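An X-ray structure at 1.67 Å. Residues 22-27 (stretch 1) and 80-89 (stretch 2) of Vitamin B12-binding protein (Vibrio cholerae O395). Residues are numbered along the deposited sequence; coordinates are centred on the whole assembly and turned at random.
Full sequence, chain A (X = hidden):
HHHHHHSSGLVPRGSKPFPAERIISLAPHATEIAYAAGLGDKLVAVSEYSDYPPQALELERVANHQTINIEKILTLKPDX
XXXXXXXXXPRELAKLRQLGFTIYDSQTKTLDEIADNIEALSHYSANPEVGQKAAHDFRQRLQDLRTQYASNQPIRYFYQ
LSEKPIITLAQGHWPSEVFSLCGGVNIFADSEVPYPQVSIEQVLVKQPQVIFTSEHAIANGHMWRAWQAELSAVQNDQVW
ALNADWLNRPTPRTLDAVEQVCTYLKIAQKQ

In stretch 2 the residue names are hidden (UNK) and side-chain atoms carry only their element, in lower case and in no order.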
ATOM      1  N   ARG A  22      17.889  -7.706 -16.044  1.00 24.25           N
ATOM      2  CA  ARG A  22      18.482  -7.265 -14.780  1.00 21.73           C
ATOM      3  C   ARG A  22      17.554  -6.186 -14.214  1.00 20.83           C
ATOM      4  O   ARG A  22      17.649  -5.017 -14.587  1.00 21.33           O
ATOM      5  CB  ARG A  22      19.894  -6.729 -14.980  1.00 24.39           C
ATOM      6  CG  ARG A  22      20.882  -7.749 -15.521  1.00 30.54           C
ATOM      7  CD  ARG A  22      22.279  -7.216 -15.443  1.00 33.29           C
ATOM      8  NE  ARG A  22      22.637  -6.963 -14.054  1.00 39.12           N
ATOM      9  CZ  ARG A  22      23.147  -7.878 -13.239  1.00 41.58           C
ATOM     10  NH1 ARG A  22      23.380  -9.105 -13.672  1.00 42.28           N
ATOM     11  NH2 ARG A  22      23.424  -7.561 -11.985  1.00 35.43           N
ATOM     12  N   ILE A  23      16.628  -6.575 -13.342  1.00 21.60           N
ATOM     13  CA  ILE A  23      15.564  -5.668 -12.910  1.00 18.61           C
ATOM     14  C   ILE A  23      15.822  -5.253 -11.467  1.00 19.29           C
ATOM     15  O   ILE A  23      16.229  -6.067 -10.644  1.00 17.23           O
ATOM     16  CB  ILE A  23      14.177  -6.327 -13.077  1.00 18.78           C
ATOM     17  CG1 ILE A  23      13.977  -6.769 -14.523  1.00 22.08           C
ATOM     18  CG2 ILE A  23      13.050  -5.350 -12.755  1.00 17.18           C
ATOM     19  CD1 ILE A  23      12.659  -7.495 -14.786  1.00 19.99           C
ATOM     20  N   ILE A  24      15.589  -3.979 -11.154  1.00 17.01           N
ATOM     21  CA  ILE A  24      15.718  -3.489  -9.782  1.00 15.94           C
ATOM     22  C   ILE A  24      14.381  -2.916  -9.360  1.00 15.69           C
ATOM     23  O   ILE A  24      13.755  -2.183 -10.125  1.00 15.77           O
ATOM     24  CB  ILE A  24      16.827  -2.437  -9.671  1.00 16.70           C
ATOM     25  CG1 ILE A  24      18.189  -3.126  -9.841  1.00 16.74           C
ATOM     26  CG2 ILE A  24      16.774  -1.684  -8.330  1.00 16.19           C
ATOM     27  CD1 ILE A  24      19.375  -2.163  -9.743  1.00 22.21           C
ATOM     28  N   SER A  25      13.942  -3.259  -8.146  1.00 13.56           N
ATOM     29  CA  SER A  25      12.725  -2.725  -7.541  1.00 12.12           C
ATOM     30  C   SER A  25      13.095  -1.796  -6.398  1.00 14.25           C
ATOM     31  O   SER A  25      13.899  -2.157  -5.523  1.00 11.52           O
ATOM     32  CB  SER A  25      11.838  -3.844  -7.000  1.00 11.13           C
ATOM     33  OG  SER A  25      10.861  -3.298  -6.151  1.00 10.75           O
ATOM     34  N   LEU A  26      12.470  -0.631  -6.385  1.00 10.27           N
ATOM     35  CA  LEU A  26      12.742   0.368  -5.359  1.00 12.02           C
ATOM     36  C   LEU A  26      11.656   0.451  -4.284  1.00 11.94           C
ATOM     37  O   LEU A  26      11.629   1.429  -3.536  1.00 12.55           O
ATOM     38  CB  LEU A  26      12.949   1.730  -6.009  1.00 13.44           C
ATOM     39  CG  LEU A  26      14.065   1.808  -7.060  1.00 12.00           C
ATOM     40  CD1 LEU A  26      14.135   3.229  -7.609  1.00 12.61           C
ATOM     41  CD2 LEU A  26      15.429   1.400  -6.506  1.00 15.81           C
ATOM     42  N   ALA A  27      10.747  -0.535  -4.195  1.00  9.69           N
ATOM     43  CA  ALA A  27       9.704  -0.484  -3.168  1.00 10.39           C
ATOM     44  C   ALA A  27       9.189  -1.887  -2.842  1.00  8.31           C
ATOM     45  O   ALA A  27       9.194  -2.759  -3.710  1.00  9.49           O
ATOM     46  CB  ALA A  27       8.524   0.399  -3.587  1.00 11.21           C
ATOM     47  N   UNK A  80      16.131  -2.414 -16.366  1.00 21.42           N
ATOM     48  CA  UNK A  80      14.825  -1.898 -15.967  1.00 20.39           C
ATOM     49  C   UNK A  80      14.829  -1.609 -14.467  1.00 20.65           C
ATOM     50  O   UNK A  80      15.205  -2.479 -13.684  1.00 19.25           O
ATOM     51  c   UNK A  80      12.331  -2.511 -15.773  1.00 17.35           C
ATOM     52  c   UNK A  80      11.327  -3.654 -15.952  1.00 18.48           C
ATOM     53  c   UNK A  80      11.868  -1.251 -16.492  1.00 19.46           C
ATOM     54  c   UNK A  80      13.716  -2.906 -16.292  1.00 19.99           C
ATOM     55  N   UNK A  81      14.364  -0.418 -14.071  1.00 18.35           N
ATOM     56  CA  UNK A  81      14.201  -0.037 -12.677  1.00 17.53           C
ATOM     57  C   UNK A  81      12.714   0.231 -12.470  1.00 15.88           C
ATOM     58  O   UNK A  81      12.088   0.947 -13.253  1.00 17.50           O
ATOM     59  c   UNK A  81      17.447   2.103 -12.168  1.00 19.52           C
ATOM     60  c   UNK A  81      15.048   1.201 -12.303  1.00 16.59           C
ATOM     61  c   UNK A  81      16.539   0.940 -12.518  1.00 16.87           C
ATOM     62  c   UNK A  81      14.746   1.647 -10.876  1.00 17.31           C
ATOM     63  N   UNK A  82      12.134  -0.386 -11.449  1.00 12.22           N
ATOM     64  CA  UNK A  82      10.738  -0.195 -11.098  1.00 10.98           C
ATOM     65  C   UNK A  82      10.668   0.783  -9.943  1.00 12.43           C
ATOM     66  O   UNK A  82      11.016   0.442  -8.815  1.00 11.98           O
ATOM     67  c   UNK A  82       8.575  -1.237 -10.532  1.00 10.46           C
ATOM     68  c   UNK A  82       9.782  -3.932 -11.334  1.00 13.58           C
ATOM     69  c   UNK A  82      10.277  -2.565 -11.784  1.00 13.51           C
ATOM     70  c   UNK A  82      10.046  -1.512 -10.714  1.00 12.00           C
ATOM     71  N   UNK A  83      10.268   2.015 -10.242  1.00 12.51           N
ATOM     72  CA  UNK A  83      10.300   3.083  -9.253  1.00 12.77           C
ATOM     73  C   UNK A  83       8.949   3.310  -8.606  1.00 12.90           C
ATOM     74  O   UNK A  83       7.904   2.993  -9.150  1.00 12.76           O
ATOM     75  c   UNK A  83      10.763   4.390  -9.879  1.00 14.47           C
ATOM     76  N   UNK A  84       8.998   3.912  -7.431  1.00 12.19           N
ATOM     77  CA  UNK A  84       7.832   4.301  -6.661  1.00 11.66           C
ATOM     78  C   UNK A  84       7.883   5.809  -6.444  1.00 11.51           C
ATOM     79  O   UNK A  84       8.340   6.284  -5.390  1.00 11.12           O
ATOM     80  c   UNK A  84       5.127   4.245  -1.177  1.00 13.72           C
ATOM     81  c   UNK A  84       5.447   4.188  -2.556  1.00 14.25           C
ATOM     82  c   UNK A  84       7.406   3.549  -0.710  1.00 13.17           C
ATOM     83  c   UNK A  84       7.809   3.562  -5.345  1.00 11.10           C
ATOM     84  c   UNK A  84       7.716   3.488  -2.085  1.00 13.85           C
ATOM     85  c   UNK A  84       6.126   3.926  -0.277  1.00 15.46           C
ATOM     86  c   UNK A  84       5.405   4.253  -4.790  1.00 12.46           C
ATOM     87  n   UNK A  84       4.667   4.441  -3.656  1.00 14.28           N
ATOM     88  c   UNK A  84       6.722   3.821  -3.017  1.00 11.66           C
ATOM     89  c   UNK A  84       6.684   3.873  -4.445  1.00 10.53           C
ATOM     90  N   UNK A  85       7.448   6.588  -7.421  1.00 12.34           N
ATOM     91  CA  UNK A  85       7.516   8.057  -7.265  1.00 12.38           C
ATOM     92  C   UNK A  85       6.929   8.562  -5.961  1.00 11.54           C
ATOM     93  O   UNK A  85       7.477   9.486  -5.345  1.00 12.87           O
ATOM     94  c   UNK A  85       6.729   8.551  -8.468  1.00 13.24           C
ATOM     95  c   UNK A  85       6.882   6.198  -8.729  1.00 12.90           C
ATOM     96  c   UNK A  85       6.843   7.517  -9.483  1.00 12.98           C
ATOM     97  N   UNK A  86       5.831   7.964  -5.494  1.00 13.98           N
ATOM     98  CA  UNK A  86       5.179   8.506  -4.308  1.00 15.33           C
ATOM     99  C   UNK A  86       6.037   8.378  -3.066  1.00 17.23           C
ATOM    100  O   UNK A  86       5.882   9.197  -2.139  1.00 19.16           O
ATOM    101  c   UNK A  86       3.812   7.841  -4.100  1.00 17.32           C
ATOM    102  N   UNK A  87       6.952   7.411  -3.025  1.00 12.70           N
ATOM    103  CA  UNK A  87       7.708   7.131  -1.825  1.00 13.40           C
ATOM    104  C   UNK A  87       9.224   7.242  -1.937  1.00 15.65           C
ATOM    105  O   UNK A  87       9.923   7.251  -0.919  1.00 17.67           O
ATOM    106  N   UNK A  88       9.726   7.261  -3.099  1.00 11.94           N
ATOM    107  CA  UNK A  88      11.174   7.344  -3.288  1.00 12.08           C
ATOM    108  C   UNK A  88      11.625   8.806  -3.283  1.00 14.33           C
ATOM    109  O   UNK A  88      10.874   9.689  -3.708  1.00 14.95           O
ATOM    110  c   UNK A  88      11.616   6.766  -4.621  1.00 13.52           C
ATOM    111  n   UNK A  88      11.706   4.511  -3.666  1.00 14.19           N
ATOM    112  o   UNK A  88      11.197   4.772  -5.830  1.00 13.38           O
ATOM    113  c   UNK A  88      11.449   5.253  -4.738  1.00 15.27           C
ATOM    114  N   UNK A  89      12.865   9.088  -2.888  1.00 12.29           N
ATOM    115  CA  UNK A  89      13.358  10.492  -2.902  1.00 13.62           C
ATOM    116  C   UNK A  89      13.393  11.063  -4.309  1.00 13.87           C
ATOM    117  O   UNK A  89      14.063  10.504  -5.186  1.00 13.75           O
ATOM    118  c   UNK A  89      13.912   8.158  -2.439  1.00 14.83           C
ATOM    119  c   UNK A  89      14.838   9.013  -1.715  1.00 17.56           C
ATOM    120  c   UNK A  89      14.775  10.356  -2.338  1.00 14.62           C
TER

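Position 80 opens a strand that runs parallel to stretch 1. Its side chain holds four carbons forked at the second, and one arm of the fork packs against I23 CG2, on the face of the sheet that the two residues share. This is leucine, L80; CD2 is the carbon 4.0 Å from I23 CG2. The backbone N gives a weak hydrogen bond to R22 O (3.5 Å), while L80 O accepts one from I24 N (3.0 Å).

Position 81 also carries four carbons, but the fork is at the first and one arm is two carbons long. It turns to the other face, with I24, and its one-carbon arm meets L26 CD1. This is isoleucine, I81, with CG2 3.7 Å from L26 CD1. Its backbone N and O make no hydrogen bond to stretch 1, as expected for alternate residues of a parallel pair, although I81 CA approaches I24 O at 3.4 Å in a CA-H...O contact.

Position 82 repeats the pattern of four carbons forked at the first, with one longer arm. It returns to the face of I23 and S25, where the end of the longer arm packs against I23 CG2. It is again isoleucine, I82, and CD1 lies 3.8 Å from I23 CG2. Its backbone bonds in both directions, from I82 N to I24 O (2.8 Å) and from L26 N to I82 O (3.0 Å).

Position 83 has a single side-chain carbon, CB, which points away from stretch 1 yet still lies 4.2 Å from L26 CD1. It is alanine, A83.

At position 84, one carbon leads to fused five- and six-membered rings holding eight carbons and one nitrogen, and A27 CB approaches the ring system obliquely. This is tryptophan, W84, whose CE3 lies 3.5 Å from A27 CB.

Position 85 has three carbons closing a ring onto the backbone N, the mark of proline, P85; it does not reach stretch 1. Position 86, with one carbon, is alanine, A86, exposed and also out of reach of stretch 1. Position 87 has no side-chain atoms and is glycine, G87; an ideal CB here would clash with W84 CZ3, at 2.3 Å.

Position 88 has two carbons, the second bearing one oxygen and one nitrogen, and the nitrogen faces L26 O. This is asparagine, N88. Its ND2 donates to L26 O (3.1 Å), and its OD1 accepts from W84 N (2.9 Å). Position 89, three carbons in a ring closed onto N, is proline, P89, clear of stretch 1 and at the N-cap position of a helix.

The contact thus joins a short parallel ladder to apolar packing on both faces of the sheet. Beyond the strands, N88 ties the turn back to L26 while bracing W84, whose ring packs against A27.

Stretch 2 80-89: LIIAWPAGNP
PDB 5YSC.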